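Local coordinates for protein epsin 1 (Danio rerio, PDB 5LP0) that probably binds membranes rich in phosphatidylinositol 4,5-bisphosphate, where it modifies curvature and promotes clathrin-coated invaginations in receptor-mediated endocytosis, at residues E14-D19 / M66-Y71; K57-V62 / V109-K114; S29-L34 / S42-M47; E86-V91 / T120-E125. One frame throughout, in Å; residues are numbered along the deposited sequence. Where two conformers were deposited one is given.

Contact 1. Residues E14-D19 / M66-Y71; sequences EATSND and MTLMEY
Ala-15 and Leu-68 bring the backbones closest together, their CA atoms 7.3 Å apart, where helix 8-15 ends against the middle of helix 59-75. Thr-16 is the first residue to leave the helical conformation, and the chain then runs away from Leu-68 through an ST turn, in which Ser-17 OG accepts from Asp-19 N at 3.1 Å.

A single methyl does the touching on the side of helix 59-75. With its CG anti to the backbone N (chi1 174°), Leu-68 sends CD2 to the helix end, where it meets CB of Ala-15 at 4.2 Å and CG2 of Thr-16 at 4.0 Å. The side chains of Thr-16 and Leu-68 lie roughly perpendicular. Val-48 and Met-28, from helices 38-51 and 25-34, also pack on Leu-68.

The two branches of Thr-16 divide the work. CG2 joins the buried apolar cluster of the ENTH domain, while OG1 is bonded to Val-12 O and to Arg-51 NH1. The contact is purely apolar between the segments, so Thr-16 has its methyl in the core and its hydroxyl on Arg-51, a residue that by similarity binds the phosphoinositide.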
loop_
_atom_site.group_PDB
_atom_site.type_symbol
_atom_site.label_atom_id
_atom_site.label_comp_id
_atom_site.label_asym_id
_atom_site.label_seq_id
_atom_site.Cartn_x
_atom_site.Cartn_y
_atom_site.Cartn_z
ATOM N N GLU A 14 -4.659 9.752 -4.003
ATOM C CA GLU A 14 -6.070 9.690 -3.693
ATOM C C GLU A 14 -6.372 8.473 -2.826
ATOM O O GLU A 14 -7.125 8.562 -1.877
ATOM C CB GLU A 14 -6.877 9.615 -4.988
ATOM C CG GLU A 14 -8.354 9.426 -4.745
ATOM C CD GLU A 14 -8.992 10.638 -4.113
ATOM O OE1 GLU A 14 -8.558 11.770 -4.438
ATOM O OE2 GLU A 14 -9.913 10.462 -3.273
ATOM N N ALA A 15 -5.764 7.339 -3.169
ATOM C CA ALA A 15 -5.988 6.090 -2.471
ATOM C C ALA A 15 -5.427 6.118 -1.053
ATOM O O ALA A 15 -5.803 5.300 -0.224
ATOM C CB ALA A 15 -5.370 4.916 -3.254
ATOM N N THR A 16 -4.449 6.976 -0.811
ATOM C CA THR A 16 -3.782 7.008 0.486
ATOM C C THR A 16 -3.962 8.317 1.270
ATOM O O THR A 16 -3.164 8.655 2.157
ATOM C CB THR A 16 -2.295 6.704 0.294
ATOM O OG1 THR A 16 -1.693 7.689 -0.568
ATOM C CG2 THR A 16 -2.098 5.296 -0.306
ATOM N N SER A 17 -5.022 9.047 0.965
ATOM C CA SER A 17 -5.278 10.330 1.608
ATOM C C SER A 17 -5.634 10.192 3.090
ATOM O O SER A 17 -5.875 9.091 3.602
ATOM C CB SER A 17 -6.451 11.027 0.912
ATOM O OG SER A 17 -7.664 10.440 1.352
ATOM N N ASN A 18 -5.701 11.318 3.777
ATOM C CA ASN A 18 -6.108 11.296 5.176
ATOM C C ASN A 18 -7.620 11.121 5.393
ATOM O O ASN A 18 -8.054 11.050 6.538
ATOM C CB ASN A 18 -5.634 12.567 5.889
ATOM C CG ASN A 18 -4.163 12.520 6.280
ATOM O OD1 ASN A 18 -3.624 11.471 6.648
ATOM N ND2 ASN A 18 -3.504 13.672 6.213
ATOM N N ASP A 19 -8.404 11.048 4.318
ATOM C CA ASP A 19 -9.855 10.839 4.437
ATOM C C ASP A 19 -10.146 9.531 5.178
ATOM O O ASP A 19 -9.500 8.514 4.894
ATOM C CB ASP A 19 -10.518 10.773 3.053
ATOM C CG ASP A 19 -10.467 12.085 2.318
ATOM O OD1 ASP A 19 -10.447 13.121 3.003
ATOM O OD2 ASP A 19 -10.456 12.080 1.064
ATOM N N MET A 66 -0.469 1.028 3.428
ATOM C CA MET A 66 -0.204 -0.399 3.667
ATOM C C MET A 66 -1.374 -1.209 3.105
ATOM O O MET A 66 -1.165 -2.282 2.529
ATOM C CB MET A 66 -0.013 -0.733 5.147
ATOM C CG MET A 66 1.363 -0.385 5.673
ATOM S SD MET A 66 1.676 -1.059 7.315
ATOM C CE MET A 66 0.636 0.076 8.227
ATOM N N THR A 67 -2.599 -0.702 3.226
ATOM C CA THR A 67 -3.749 -1.367 2.616
ATOM C C THR A 67 -3.564 -1.436 1.105
ATOM O O THR A 67 -3.753 -2.483 0.495
ATOM C CB THR A 67 -5.014 -0.646 2.963
ATOM O OG1 THR A 67 -5.165 -0.696 4.387
ATOM C CG2 THR A 67 -6.218 -1.310 2.292
ATOM N N LEU A 68 -3.131 -0.332 0.505
ATOM C CA LEU A 68 -2.886 -0.319 -0.928
ATOM C C LEU A 68 -1.733 -1.261 -1.287
ATOM O O LEU A 68 -1.847 -2.057 -2.229
ATOM C CB LEU A 68 -2.614 1.100 -1.402
ATOM C CG LEU A 68 -2.209 1.196 -2.871
ATOM C CD1 LEU A 68 -3.343 0.711 -3.775
ATOM C CD2 LEU A 68 -1.835 2.619 -3.221
ATOM N N MET A 69 -0.628 -1.204 -0.563
ATOM C CA MET A 69 0.499 -2.056 -0.880
ATOM C C MET A 69 0.089 -3.521 -0.784
ATOM O O MET A 69 0.442 -4.311 -1.668
ATOM C CB MET A 69 1.701 -1.775 0.019
ATOM C CG MET A 69 2.976 -2.436 -0.516
ATOM S SD MET A 69 3.558 -1.706 -2.094
ATOM C CE MET A 69 4.818 -0.593 -1.490
ATOM N N GLU A 70 -0.661 -3.904 0.241
ATOM C CA GLU A 70 -1.126 -5.271 0.348
ATOM C C GLU A 70 -1.944 -5.675 -0.880
ATOM O O GLU A 70 -1.753 -6.756 -1.463
ATOM C CB GLU A 70 -1.967 -5.436 1.602
ATOM C CG GLU A 70 -2.516 -6.847 1.752
ATOM C CD GLU A 70 -3.330 -7.020 3.006
ATOM O OE1 GLU A 70 -3.739 -6.009 3.620
ATOM O OE2 GLU A 70 -3.555 -8.182 3.391
ATOM N N TYR A 71 -2.871 -4.818 -1.268
ATOM C CA TYR A 71 -3.699 -5.087 -2.438
ATOM C C TYR A 71 -2.835 -5.257 -3.696
ATOM O O TYR A 71 -3.074 -6.146 -4.513
ATOM C CB TYR A 71 -4.697 -3.951 -2.637
ATOM C CG TYR A 71 -5.661 -4.190 -3.780
ATOM C CD1 TYR A 71 -6.876 -4.784 -3.556
ATOM C CD2 TYR A 71 -5.345 -3.819 -5.077
ATOM C CE1 TYR A 71 -7.769 -4.984 -4.576
ATOM C CE2 TYR A 71 -6.228 -4.043 -6.122
ATOM C CZ TYR A 71 -7.433 -4.638 -5.863
ATOM O OH TYR A 71 -8.327 -4.865 -6.877
#

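Contact 2. Residues K57-V62 / V109-K114; sequences KNWRHV and VNVREK
The helical turn that presents Trp-59 and Val-62 to Val-111 is fastened by the 2.9 Å bond from His-61 N to Asn-58 O. It lies at the start of helix 59-75, which packs against helix 108-122 in the all-helical superhelix of the ENTH domain; the CA atoms of Val-62 and Val-111 come within 7.2 Å.

Between the segments the packing is mostly carbon on carbon, with the amide ND2 of Asn-110 4.4 Å from Trp-59 CZ3 and itself hydrogen-bonded to Gln-107 O. The indole of Trp-59 stands with CG between the backbone N and the carbonyl carbon (chi1 70°), which swings its six-membered ring toward helix 108-122. There CE3 lies 4.2 Å from CG2 of Val-111, the methyl approaching the ring obliquely. CB of Arg-60 caps one face of the indole centrally, 4.1 Å from its plane, and Trp-59 CZ2 in turn sits over the rim of the Arg-60 guanidinium, 3.6 Å from that plane. The ring of Tyr-99 also meets the indole, with the two planes inclined by about 25°.

His-61, by similarity a phosphoinositide-binding residue, takes no part in this packing although it lies on the same turn, and its ND1 is hydrogen-bonded to Asp-54 OD1. One helical turn thus serves both core and probable lipid site. On the core side, Val-62 CG1 meets Val-111 CG1 at 3.9 Å, the two side chains crossing almost perpendicularly.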
loop_
_atom_site.group_PDB
_atom_site.type_symbol
_atom_site.label_atom_id
_atom_site.label_comp_id
_atom_site.label_asym_id
_atom_site.label_seq_id
_atom_site.Cartn_x
_atom_site.Cartn_y
_atom_site.Cartn_z
ATOM N N LYS A 57 0.253 13.299 12.555
ATOM C CA LYS A 57 -1.108 13.600 12.113
ATOM C C LYS A 57 -1.400 13.043 10.724
ATOM O O LYS A 57 -2.561 12.967 10.305
ATOM C CB LYS A 57 -1.352 15.118 12.143
ATOM C CG LYS A 57 -0.588 15.897 11.085
ATOM C CD LYS A 57 -0.827 17.380 11.226
ATOM C CE LYS A 57 0.072 18.180 10.312
ATOM N NZ LYS A 57 -0.136 19.647 10.504
ATOM N N ASN A 58 -0.347 12.653 10.009
ATOM C CA ASN A 58 -0.503 12.025 8.689
ATOM C C ASN A 58 -0.448 10.503 8.765
ATOM O O ASN A 58 -0.232 9.833 7.762
ATOM C CB ASN A 58 0.570 12.531 7.737
ATOM C CG ASN A 58 0.332 13.954 7.306
ATOM O OD1 ASN A 58 -0.773 14.330 6.897
ATOM N ND2 ASN A 58 1.364 14.769 7.419
ATOM N N TRP A 59 -0.685 9.946 9.946
ATOM C CA TRP A 59 -0.659 8.496 10.146
ATOM C C TRP A 59 -1.552 7.714 9.180
ATOM O O TRP A 59 -1.210 6.576 8.787
ATOM C CB TRP A 59 -1.047 8.134 11.573
ATOM C CG TRP A 59 -2.491 8.371 11.866
ATOM C CD1 TRP A 59 -3.060 9.522 12.357
ATOM C CD2 TRP A 59 -3.559 7.434 11.703
ATOM N NE1 TRP A 59 -4.412 9.353 12.482
ATOM C CE2 TRP A 59 -4.745 8.079 12.104
ATOM C CE3 TRP A 59 -3.626 6.104 11.261
ATOM C CZ2 TRP A 59 -5.988 7.447 12.064
ATOM C CZ3 TRP A 59 -4.863 5.480 11.223
ATOM C CH2 TRP A 59 -6.024 6.148 11.632
ATOM N N ARG A 60 -2.682 8.287 8.761
ATOM C CA ARG A 60 -3.589 7.534 7.901
ATOM C C ARG A 60 -2.967 7.352 6.499
ATOM O O ARG A 60 -3.298 6.406 5.804
ATOM C CB ARG A 60 -4.965 8.184 7.789
ATOM C CG ARG A 60 -6.035 7.138 7.523
ATOM C CD ARG A 60 -7.387 7.760 7.242
ATOM N NE ARG A 60 -7.796 8.649 8.324
ATOM C CZ ARG A 60 -8.513 8.276 9.378
ATOM N NH1 ARG A 60 -8.916 7.018 9.511
ATOM N NH2 ARG A 60 -8.829 9.174 10.306
ATOM N N HIS A 61 -2.051 8.232 6.100
ATOM C CA HIS A 61 -1.278 8.023 4.873
ATOM C C HIS A 61 -0.585 6.689 4.980
ATOM O O HIS A 61 -0.553 5.926 4.018
ATOM C CB HIS A 61 -0.183 9.085 4.701
ATOM C CG HIS A 61 -0.681 10.425 4.259
ATOM N ND1 HIS A 61 0.161 11.506 4.109
ATOM C CD2 HIS A 61 -1.925 10.864 3.950
ATOM C CE1 HIS A 61 -0.541 12.553 3.708
ATOM N NE2 HIS A 61 -1.800 12.186 3.583
ATOM N N VAL A 62 -0.021 6.404 6.148
ATOM C CA VAL A 62 0.799 5.206 6.325
ATOM C C VAL A 62 -0.114 3.984 6.368
ATOM O O VAL A 62 0.119 2.970 5.699
ATOM C CB VAL A 62 1.608 5.277 7.662
ATOM C CG1 VAL A 62 2.490 4.030 7.831
ATOM C CG2 VAL A 62 2.464 6.536 7.736
ATOM N N VAL A 109 -1.483 2.084 17.105
ATOM C CA VAL A 109 -1.718 0.649 17.249
ATOM C C VAL A 109 -2.231 -0.008 15.954
ATOM O O VAL A 109 -1.853 -1.146 15.653
ATOM C CB VAL A 109 -2.671 0.334 18.430
ATOM C CG1 VAL A 109 -4.122 0.446 18.018
ATOM C CG2 VAL A 109 -2.380 -1.047 18.982
ATOM N N ASN A 110 -3.094 0.673 15.204
ATOM C CA ASN A 110 -3.573 0.136 13.938
ATOM C C ASN A 110 -2.444 0.002 12.927
ATOM O O ASN A 110 -2.379 -0.970 12.180
ATOM C CB ASN A 110 -4.618 1.067 13.304
ATOM C CG ASN A 110 -5.702 1.496 14.264
ATOM O OD1 ASN A 110 -6.538 0.685 14.664
ATOM N ND2 ASN A 110 -5.724 2.788 14.608
ATOM N N VAL A 111 -1.546 0.988 12.914
ATOM C CA VAL A 111 -0.405 0.946 12.011
ATOM C C VAL A 111 0.510 -0.217 12.367
ATOM O O VAL A 111 0.931 -0.971 11.491
ATOM C CB VAL A 111 0.392 2.270 12.024
ATOM C CG1 VAL A 111 1.650 2.166 11.178
ATOM C CG2 VAL A 111 -0.499 3.380 11.508
ATOM N N ARG A 112 0.782 -0.412 13.654
ATOM C CA ARG A 112 1.736 -1.429 14.077
ATOM C C ARG A 112 1.214 -2.812 13.762
ATOM O O ARG A 112 1.972 -3.677 13.304
ATOM C CB ARG A 112 2.034 -1.316 15.582
ATOM C CG ARG A 112 2.751 -0.008 15.961
ATOM C CD ARG A 112 3.201 0.020 17.417
ATOM N NE ARG A 112 2.135 0.116 18.423
ATOM C CZ ARG A 112 1.582 1.245 18.862
ATOM N NH1 ARG A 112 1.931 2.425 18.363
ATOM N NH2 ARG A 112 0.660 1.196 19.826
ATOM N N GLU A 113 -0.078 -3.027 13.974
ATOM C CA GLU A 113 -0.654 -4.342 13.712
ATOM C C GLU A 113 -0.720 -4.657 12.216
ATOM O O GLU A 113 -0.391 -5.770 11.813
ATOM C CB GLU A 113 -2.046 -4.447 14.348
ATOM C CG GLU A 113 -2.791 -5.728 14.013
ATOM C CD GLU A 113 -2.201 -6.961 14.660
ATOM O OE1 GLU A 113 -1.293 -6.833 15.505
ATOM O OE2 GLU A 113 -2.668 -8.070 14.309
ATOM N N LYS A 114 -1.127 -3.674 11.401
ATOM C CA LYS A 114 -1.166 -3.854 9.957
ATOM C C LYS A 114 0.241 -4.144 9.420
ATOM O O LYS A 114 0.407 -5.017 8.577
ATOM C CB LYS A 114 -1.819 -2.637 9.290
ATOM C CG LYS A 114 -1.975 -2.761 7.780
ATOM C CD LYS A 114 -2.826 -1.636 7.177
ATOM C CE LYS A 114 -4.307 -1.905 7.357
ATOM N NZ LYS A 114 -4.808 -3.036 6.531
#

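Contact 3. Residues S29-L34 / S42-M47; sequences SEIADL and SEIMSM
Apolar contacts between side chains carry most of the meeting of Ile-31 and Leu-34 with Ile-44, which alone represents the segment 42-47. The CG2 methyls face each other, Ile-31 CG2 and Ile-44 CG2 standing 3.8 Å apart. The other branch of Ile-44 crosses Ile-31 at a slant: its CG1 passes 4.1 Å from that same methyl of Ile-31, and CD1 continues until it meets CB of Leu-34 at 3.6 Å. This reach depends on the extended outer chain of Ile-44, whose chi2 of 163° carries CD1 well out from its own helix. Leu-34 is therefore touched at the root of its side chain and not at its terminal methyls.

The segments belong to helices 25-34 and 38-51, successive members of the ENTH superhelix joined by a three-residue link. Their backbones come closest at Ile-31 and Ile-44, with CA atoms 7.6 Å apart. Replacing Ile-44 by an alanine removes both branches and would probably open a gap where its CG2 and CD1 now press on Ile-31 CG2 and Leu-34 CB, leaving Ile-31 and Leu-34 without their partner from segment 42-47.

A second kind of contact sets side chain against backbone: Ile-44 CD1 lies 3.7 Å from the carbonyl O of Ile-31, a packing approach without a hydrogen bond.

Ionic and polar links lie outside the apolar strip and lead to other parts of the chain. Glu-30 forms a salt bridge with Lys-11 and Asp-33 another with Lys-139, while Glu-43 OE1 is hydrogen-bonded to Ser-6 OG.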
loop_
_atom_site.group_PDB
_atom_site.type_symbol
_atom_site.label_atom_id
_atom_site.label_comp_id
_atom_site.label_asym_id
_atom_site.label_seq_id
_atom_site.Cartn_x
_atom_site.Cartn_y
_atom_site.Cartn_z
ATOM N N SER A 29 -8.012 -1.318 -7.937
ATOM C CA SER A 29 -7.905 -2.190 -9.099
ATOM C C SER A 29 -7.239 -1.472 -10.269
ATOM O O SER A 29 -6.431 -2.054 -10.974
ATOM C CB SER A 29 -9.281 -2.708 -9.508
ATOM O OG SER A 29 -9.174 -3.579 -10.620
ATOM N N GLU A 30 -7.587 -0.211 -10.478
ATOM C CA GLU A 30 -6.935 0.583 -11.513
ATOM C C GLU A 30 -5.411 0.661 -11.296
ATOM O O GLU A 30 -4.623 0.502 -12.227
ATOM C CB GLU A 30 -7.532 1.990 -11.573
ATOM C CG GLU A 30 -8.978 2.027 -12.020
ATOM C CD GLU A 30 -9.641 3.377 -11.780
ATOM O OE1 GLU A 30 -8.926 4.399 -11.723
ATOM O OE2 GLU A 30 -10.882 3.412 -11.643
ATOM N N ILE A 31 -5.009 0.928 -10.055
ATOM C CA ILE A 31 -3.594 1.025 -9.705
ATOM C C ILE A 31 -2.918 -0.342 -9.946
ATOM O O ILE A 31 -1.824 -0.402 -10.506
ATOM C CB ILE A 31 -3.398 1.535 -8.265
ATOM C CG1 ILE A 31 -4.013 2.944 -8.115
ATOM C CG2 ILE A 31 -1.919 1.583 -7.911
ATOM C CD1 ILE A 31 -4.149 3.406 -6.686
ATOM N N ALA A 32 -3.597 -1.440 -9.594
ATOM C CA ALA A 32 -3.042 -2.763 -9.811
ATOM C C ALA A 32 -2.793 -3.004 -11.303
ATOM O O ALA A 32 -1.736 -3.499 -11.666
ATOM C CB ALA A 32 -3.963 -3.840 -9.260
ATOM N N ASP A 33 -3.742 -2.652 -12.177
ATOM C CA ASP A 33 -3.503 -2.807 -13.608
ATOM C C ASP A 33 -2.294 -1.979 -14.058
ATOM O O ASP A 33 -1.487 -2.446 -14.854
ATOM C CB ASP A 33 -4.723 -2.378 -14.430
ATOM C CG ASP A 33 -5.841 -3.394 -14.396
ATOM O OD1 ASP A 33 -5.558 -4.599 -14.205
ATOM O OD2 ASP A 33 -7.003 -2.977 -14.561
ATOM N N LEU A 34 -2.169 -0.755 -13.526
ATOM C CA LEU A 34 -1.049 0.116 -13.886
ATOM C C LEU A 34 0.304 -0.436 -13.434
ATOM O O LEU A 34 1.337 -0.080 -13.997
ATOM C CB LEU A 34 -1.254 1.543 -13.359
ATOM C CG LEU A 34 -2.323 2.350 -14.110
ATOM C CD1 LEU A 34 -2.686 3.592 -13.337
ATOM C CD2 LEU A 34 -1.854 2.724 -15.517
ATOM N N SER A 42 6.967 2.473 -11.587
ATOM C CA SER A 42 7.892 3.306 -10.838
ATOM C C SER A 42 7.211 4.484 -10.136
ATOM O O SER A 42 7.558 4.812 -8.978
ATOM C CB SER A 42 9.016 3.794 -11.717
ATOM O OG SER A 42 9.924 2.740 -11.899
ATOM N N GLU A 43 6.304 5.152 -10.847
ATOM C CA GLU A 43 5.549 6.270 -10.245
ATOM C C GLU A 43 4.730 5.812 -9.027
ATOM O O GLU A 43 4.677 6.494 -7.976
ATOM C CB GLU A 43 4.635 6.926 -11.291
ATOM C CG GLU A 43 5.379 7.609 -12.445
ATOM C CD GLU A 43 4.486 7.899 -13.661
ATOM O OE1 GLU A 43 3.373 7.329 -13.761
ATOM O OE2 GLU A 43 4.901 8.714 -14.525
ATOM N N ILE A 44 4.126 4.632 -9.132
ATOM C CA ILE A 44 3.202 4.125 -8.120
ATOM C C ILE A 44 4.018 3.775 -6.894
ATOM O O ILE A 44 3.735 4.232 -5.795
ATOM C CB ILE A 44 2.448 2.889 -8.646
ATOM C CG1 ILE A 44 1.382 3.339 -9.628
ATOM C CG2 ILE A 44 1.809 2.065 -7.477
ATOM C CD1 ILE A 44 0.846 2.226 -10.507
ATOM N N MET A 45 5.077 3.027 -7.075
ATOM C CA MET A 45 5.829 2.520 -5.958
ATOM C C MET A 45 6.509 3.666 -5.233
ATOM O O MET A 45 6.527 3.695 -3.996
ATOM C CB MET A 45 6.843 1.488 -6.415
ATOM C CG MET A 45 6.175 0.219 -6.917
ATOM S SD MET A 45 5.120 -0.695 -5.755
ATOM C CE MET A 45 6.359 -1.412 -4.664
ATOM N N SER A 46 7.016 4.650 -5.960
ATOM C CA SER A 46 7.673 5.764 -5.301
ATOM C C SER A 46 6.675 6.461 -4.380
ATOM O O SER A 46 7.000 6.774 -3.210
ATOM C CB SER A 46 8.215 6.745 -6.340
ATOM O OG SER A 46 8.755 7.864 -5.680
ATOM N N MET A 47 5.475 6.724 -4.898
ATOM C CA MET A 47 4.464 7.403 -4.101
ATOM C C MET A 47 4.021 6.565 -2.898
ATOM O O MET A 47 3.787 7.091 -1.813
ATOM C CB MET A 47 3.276 7.802 -4.975
ATOM C CG MET A 47 2.345 8.795 -4.281
ATOM S SD MET A 47 3.161 10.396 -3.985
ATOM C CE MET A 47 2.937 10.633 -2.222
#

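Contact 4. Residues E86-V91 / T120-E125; sequences ENIYAV and TLLKDE
No flat group lies between Ile-88, Val-91 and Leu-122, so the contact has neither a ring face nor a ring edge in it; the side chain of Trp-49, from helix 38-51, touches Val-91 from outside the two segments. Here the chain around the start of helix 89-92 packs on the C-terminal end of helix 108-122, part of the helical superhelix of the ENTH domain. The backbones keep their distance, with 8.1 Å between the CA atoms of Ile-88 and Leu-122, and the side chains bridge the interval.

The side chains of Ile-88 and Leu-122 run antiparallel, each reaching past the other. Because CG1 of Ile-88 is anti to its own backbone N (chi1 -168°), its long branch extends toward helix 108-122, and CD1 settles 4.0 Å from CB of Leu-122. Ile-73 of helix 59-75 also touches Leu-122.

Past Leu-122 the chain turns, and Asp-124 acts as N-cap of helix 125-139, its OD1 accepting from Arg-127 N. On the other segment, Val-91 N bonds to Ile-88 O at 2.9 Å, which sets the two aliphatic residues on one side of their turn. Both then converge on the same leucine methyl: Leu-122 CD1 is 3.7 Å from Ile-88 CD1 and 4.4 Å from Val-91 CG2.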
loop_
_atom_site.group_PDB
_atom_site.type_symbol
_atom_site.label_atom_id
_atom_site.label_comp_id
_atom_site.label_asym_id
_atom_site.label_seq_id
_atom_site.Cartn_x
_atom_site.Cartn_y
_atom_site.Cartn_z
ATOM N N GLU A 86 12.491 -6.595 -1.268
ATOM C CA GLU A 86 13.766 -5.873 -1.352
ATOM C C GLU A 86 13.832 -4.703 -0.363
ATOM O O GLU A 86 14.899 -4.365 0.146
ATOM C CB GLU A 86 14.020 -5.326 -2.766
ATOM C CG GLU A 86 14.504 -6.333 -3.774
ATOM C CD GLU A 86 14.706 -5.704 -5.149
ATOM O OE1 GLU A 86 14.531 -4.472 -5.294
ATOM O OE2 GLU A 86 15.035 -6.447 -6.091
ATOM N N ASN A 87 12.689 -4.067 -0.136
ATOM C CA ASN A 87 12.613 -2.906 0.740
ATOM C C ASN A 87 11.882 -3.219 2.027
ATOM O O ASN A 87 11.148 -2.380 2.547
ATOM C CB ASN A 87 11.934 -1.745 0.032
ATOM C CG ASN A 87 12.780 -1.168 -1.066
ATOM O OD1 ASN A 87 12.695 -1.608 -2.203
ATOM N ND2 ASN A 87 13.614 -0.174 -0.733
ATOM N N ILE A 88 12.112 -4.417 2.563
ATOM C CA ILE A 88 11.317 -4.902 3.689
ATOM C C ILE A 88 11.482 -4.039 4.948
ATOM O O ILE A 88 10.545 -3.941 5.744
ATOM C CB ILE A 88 11.600 -6.378 3.999
ATOM C CG1 ILE A 88 10.561 -6.924 4.967
ATOM C CG2 ILE A 88 12.990 -6.581 4.577
ATOM C CD1 ILE A 88 9.171 -6.939 4.378
ATOM N N TYR A 89 12.650 -3.423 5.139
ATOM C CA TYR A 89 12.877 -2.592 6.315
ATOM C C TYR A 89 11.863 -1.451 6.396
ATOM O O TYR A 89 11.467 -1.054 7.478
ATOM C CB TYR A 89 14.302 -2.002 6.331
ATOM C CG TYR A 89 15.435 -3.000 6.215
ATOM C CD1 TYR A 89 15.412 -4.194 6.899
ATOM C CD2 TYR A 89 16.563 -2.703 5.461
ATOM C CE1 TYR A 89 16.468 -5.104 6.795
ATOM C CE2 TYR A 89 17.627 -3.602 5.351
ATOM C CZ TYR A 89 17.571 -4.793 6.020
ATOM O OH TYR A 89 18.621 -5.684 5.921
ATOM N N ALA A 90 11.462 -0.909 5.243
ATOM C CA ALA A 90 10.491 0.177 5.170
ATOM C C ALA A 90 9.104 -0.255 5.648
ATOM O O ALA A 90 8.299 0.573 6.050
ATOM C CB ALA A 90 10.406 0.721 3.751
ATOM N N VAL A 91 8.829 -1.559 5.626
ATOM C CA VAL A 91 7.603 -2.069 6.243
ATOM C C VAL A 91 7.847 -2.442 7.726
ATOM O O VAL A 91 7.064 -2.087 8.602
ATOM C CB VAL A 91 7.049 -3.273 5.475
ATOM C CG1 VAL A 91 5.696 -3.705 6.061
ATOM C CG2 VAL A 91 6.917 -2.943 4.005
ATOM N N THR A 120 4.684 -10.529 7.874
ATOM C CA THR A 120 4.593 -12.003 7.846
ATOM C C THR A 120 4.160 -12.520 6.469
ATOM O O THR A 120 4.677 -13.540 5.990
ATOM C CB THR A 120 3.696 -12.606 8.952
ATOM O OG1 THR A 120 2.332 -12.296 8.703
ATOM C CG2 THR A 120 4.092 -12.101 10.318
ATOM N N LEU A 121 3.242 -11.809 5.822
ATOM C CA LEU A 121 2.850 -12.166 4.463
ATOM C C LEU A 121 4.037 -12.110 3.496
ATOM O O LEU A 121 4.274 -13.050 2.737
ATOM C CB LEU A 121 1.772 -11.225 3.970
ATOM C CG LEU A 121 1.451 -11.364 2.484
ATOM C CD1 LEU A 121 0.967 -12.776 2.145
ATOM C CD2 LEU A 121 0.427 -10.330 2.160
ATOM N N LEU A 122 4.767 -10.995 3.501
ATOM C CA LEU A 122 5.865 -10.797 2.557
ATOM C C LEU A 122 6.988 -11.828 2.721
ATOM O O LEU A 122 7.657 -12.181 1.751
ATOM C CB LEU A 122 6.433 -9.377 2.670
ATOM C CG LEU A 122 5.591 -8.309 1.977
ATOM C CD1 LEU A 122 6.004 -6.923 2.411
ATOM C CD2 LEU A 122 5.714 -8.483 0.464
ATOM N N LYS A 123 7.168 -12.326 3.939
ATOM C CA LYS A 123 8.236 -13.283 4.200
ATOM C C LYS A 123 7.886 -14.720 3.783
ATOM O O LYS A 123 8.740 -15.601 3.857
ATOM C CB LYS A 123 8.653 -13.225 5.677
ATOM C CG LYS A 123 9.359 -11.913 6.068
ATOM C CD LYS A 123 9.739 -11.881 7.547
ATOM C CE LYS A 123 10.505 -10.618 7.924
ATOM N NZ LYS A 123 10.738 -10.544 9.405
ATOM N N ASP A 124 6.659 -14.951 3.318
ATOM C CA ASP A 124 6.193 -16.308 3.023
ATOM C C ASP A 124 5.690 -16.446 1.581
ATOM O O ASP A 124 4.562 -16.063 1.268
ATOM C CB ASP A 124 5.074 -16.688 3.994
ATOM C CG ASP A 124 4.801 -18.162 4.001
ATOM O OD1 ASP A 124 4.739 -18.749 2.907
ATOM O OD2 ASP A 124 4.650 -18.733 5.099
ATOM N N GLU A 125 6.522 -17.011 0.707
ATOM C CA GLU A 125 6.208 -17.052 -0.720
ATOM C C GLU A 125 5.036 -17.979 -1.049
ATOM O O GLU A 125 4.265 -17.710 -1.983
ATOM C CB GLU A 125 7.471 -17.360 -1.535
ATOM C CG GLU A 125 8.617 -16.409 -1.175
ATOM C CD GLU A 125 9.566 -16.114 -2.328
ATOM O OE1 GLU A 125 9.117 -16.072 -3.492
ATOM O OE2 GLU A 125 10.769 -15.907 -2.061
#

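From the N terminus, contact 1 opens at the end of helix 8-15 and closes on helix 59-75. Within that span contact 3 opens and closes, pairing helices 25-34 and 38-51. Contact 2 starts on helix 59-75 before contact 1 is complete, so the two cross, and they touch directly through Asn-18 ND2 and Asn-58 OD1. It closes on helix 108-122, but only after contact 4 has opened at 86-91; contact 4 closes at the end of that helix and just beyond, crossing contact 2 in turn. Contacts 2 and 3 lie on opposite sides of the chain's centre, their own centres about 20 Å apart, and helix 59-75 joins contacts 1 and 2.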